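Syndapin (Drosophila melanogaster, PDB 3I2W) binds phospholipid membranes through its dimeric EFC/F-BAR domain, the part crystallised here, and probably helps to internalise plasma-membrane proteins during endocytosis. Local coordinates at the interface of chains A and B. Residues are numbered along the deposited sequence; one frame, centred on the assembly and turned at random. Chains: chain A/B, Syndapin.

The interface of chains A and B. Residues chain A 286-289; chain B 144-145, 148, 190, 193.
A:Glu288 and B:Tyr144 meet tip to tip where the extended C-terminal segment of the F-BAR construct in one subunit lies against helices 114-159 and 169-240 of the other. Syndapin is a homodimer, and its two-fold symmetry implies a twin contact with the chains exchanged. From CB of A:Glu288, CG stands anti to the backbone N, and the bend at chi2 (29°) turns the carboxylate back toward its own backbone and the phenol of B:Tyr144. From CD, 3.5 Å from B:Tyr144 OH, the group divides. OE2 accepts the phenol hydroxyl of B:Tyr144 on its syn lone pair, with 2.8 Å from OE2 to OH, while the backbone N of A:Tyr289 reaches the same oxygen from the anti side. Two donors on OE2 probably restrain the rotation of the carboxylate, whose plane lies 54° from the phenol ring. OE1 points toward B:Arg190, but its 4.4 Å from NE leaves the charged groups apart; the arginine's positive charge may still favour the carboxylate here.

One residue back along the segment, B:His145 of helix 114-159 turns NE2 to the backbone of chain A. It donates to A:Val287 O from above the carbonyl plane. A:Glu288 O is 3.0 Å from the same NE2 but well off the imidazole plane, at most a poorly aligned second acceptor sharing the N-H. The backbone N of A:Val287 gives a fairly straight bond (164° at H) to B:Tyr193 OH, so A:Val287 is held at both its backbone N-H and its backbone C=O.

Aromatic packing flanks these polar contacts. The A:Phe286 ring takes the rim of B:Tyr193 against one face, CE1 lying 3.4 Å from B:Tyr193 CD2, while its tip, CZ, points at the phenol end of B:Tyr144. Beyond the glutamate, A:Tyr289 turns its CD1 edge to the face of the B:His145 imidazole, near the rim at CD2 (3.9 Å from CD1), and B:Cys148 CB sits over the centre of the tyrosine's face, 3.6 Å from CG.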
loop_
_atom_site.group_PDB
_atom_site.type_symbol
_atom_site.label_atom_id
_atom_site.label_comp_id
_atom_site.label_asym_id
_atom_site.label_seq_id
_atom_site.Cartn_x
_atom_site.Cartn_y
_atom_site.Cartn_z
ATOM N N PHE A 286 20.993 -58.697 -13.788
ATOM C CA PHE A 286 22.243 -59.366 -13.511
ATOM C C PHE A 286 23.427 -58.542 -14.045
ATOM O O PHE A 286 23.534 -58.372 -15.250
ATOM C CB PHE A 286 22.200 -60.738 -14.166
ATOM C CG PHE A 286 23.391 -61.581 -13.872
ATOM C CD1 PHE A 286 23.353 -62.513 -12.856
ATOM C CD2 PHE A 286 24.559 -61.442 -14.623
ATOM C CE1 PHE A 286 24.455 -63.302 -12.583
ATOM C CE2 PHE A 286 25.678 -62.225 -14.358
ATOM C CZ PHE A 286 25.627 -63.157 -13.332
ATOM N N VAL A 287 24.288 -58.016 -13.170
ATOM C CA VAL A 287 25.527 -57.416 -13.653
ATOM C C VAL A 287 26.726 -58.346 -13.498
ATOM O O VAL A 287 26.996 -58.874 -12.412
ATOM C CB VAL A 287 25.813 -55.995 -13.085
ATOM C CG1 VAL A 287 25.907 -55.989 -11.578
ATOM C CG2 VAL A 287 27.092 -55.413 -13.680
ATOM N N GLU A 288 27.429 -58.544 -14.611
ATOM C CA GLU A 288 28.620 -59.384 -14.687
ATOM C C GLU A 288 29.839 -58.886 -13.872
ATOM O O GLU A 288 29.785 -57.894 -13.122
ATOM C CB GLU A 288 29.000 -59.608 -16.159
ATOM C CG GLU A 288 29.778 -60.918 -16.444
ATOM C CD GLU A 288 29.455 -62.067 -15.453
ATOM O OE1 GLU A 288 28.616 -62.934 -15.771
ATOM O OE2 GLU A 288 30.041 -62.124 -14.348
ATOM N N TYR A 289 30.944 -59.600 -14.009
ATOM C CA TYR A 289 32.108 -59.307 -13.212
ATOM C C TYR A 289 33.130 -58.561 -14.053
ATOM O O TYR A 289 33.310 -58.910 -15.213
ATOM C CB TYR A 289 32.699 -60.609 -12.654
ATOM C CG TYR A 289 33.935 -60.344 -11.873
ATOM C CD1 TYR A 289 33.873 -59.643 -10.664
ATOM C CD2 TYR A 289 35.179 -60.730 -12.359
ATOM C CE1 TYR A 289 35.015 -59.355 -9.949
ATOM C CE2 TYR A 289 36.329 -60.447 -11.654
ATOM C CZ TYR A 289 36.241 -59.763 -10.453
ATOM O OH TYR A 289 37.383 -59.488 -9.746
ATOM N N TYR B 144 29.028 -62.499 -4.974
ATOM C CA TYR B 144 29.340 -63.254 -6.174
ATOM C C TYR B 144 30.457 -62.601 -6.928
ATOM O O TYR B 144 31.040 -63.171 -7.819
ATOM C CB TYR B 144 28.118 -63.367 -7.067
ATOM C CG TYR B 144 28.431 -63.568 -8.534
ATOM C CD1 TYR B 144 28.629 -64.835 -9.063
ATOM C CD2 TYR B 144 28.533 -62.492 -9.406
ATOM C CE1 TYR B 144 28.931 -65.039 -10.438
ATOM C CE2 TYR B 144 28.828 -62.683 -10.802
ATOM C CZ TYR B 144 29.025 -63.963 -11.297
ATOM O OH TYR B 144 29.316 -64.170 -12.640
ATOM N N HIS B 145 30.753 -61.371 -6.587
ATOM C CA HIS B 145 31.775 -60.676 -7.302
ATOM C C HIS B 145 33.014 -60.965 -6.498
ATOM O O HIS B 145 34.119 -60.938 -7.021
ATOM C CB HIS B 145 31.495 -59.160 -7.356
ATOM C CG HIS B 145 30.568 -58.733 -8.459
ATOM N ND1 HIS B 145 29.975 -57.489 -8.486
ATOM C CD2 HIS B 145 30.133 -59.375 -9.571
ATOM C CE1 HIS B 145 29.222 -57.378 -9.569
ATOM N NE2 HIS B 145 29.297 -58.509 -10.247
ATOM N N CYS B 148 34.155 -64.290 -7.541
ATOM C CA CYS B 148 34.813 -64.232 -8.844
ATOM C C CYS B 148 36.249 -63.793 -8.675
ATOM O O CYS B 148 37.168 -64.346 -9.296
ATOM C CB CYS B 148 34.105 -63.253 -9.768
ATOM S SG CYS B 148 32.699 -63.927 -10.631
ATOM N N ARG B 190 26.787 -67.489 -8.583
ATOM C CA ARG B 190 26.068 -67.114 -9.776
ATOM C C ARG B 190 24.626 -67.577 -9.612
ATOM O O ARG B 190 23.681 -66.860 -9.929
ATOM C CB ARG B 190 26.695 -67.694 -11.038
ATOM C CG ARG B 190 26.125 -67.073 -12.328
ATOM C CD ARG B 190 26.840 -67.398 -13.636
ATOM N NE ARG B 190 28.174 -66.799 -13.705
ATOM C CZ ARG B 190 29.308 -67.506 -13.595
ATOM N NH1 ARG B 190 29.256 -68.838 -13.403
ATOM N NH2 ARG B 190 30.495 -66.899 -13.673
ATOM N N TYR B 193 22.568 -65.451 -7.018
ATOM C CA TYR B 193 22.365 -64.154 -7.603
ATOM C C TYR B 193 21.211 -64.217 -8.638
ATOM O O TYR B 193 20.185 -63.588 -8.452
ATOM C CB TYR B 193 23.713 -63.609 -8.111
ATOM C CG TYR B 193 23.768 -62.205 -8.653
ATOM C CD1 TYR B 193 22.856 -61.207 -8.286
ATOM C CD2 TYR B 193 24.776 -61.850 -9.524
ATOM C CE1 TYR B 193 22.956 -59.896 -8.842
ATOM C CE2 TYR B 193 24.869 -60.573 -10.088
ATOM C CZ TYR B 193 23.967 -59.612 -9.749
ATOM O OH TYR B 193 24.122 -58.376 -10.318
#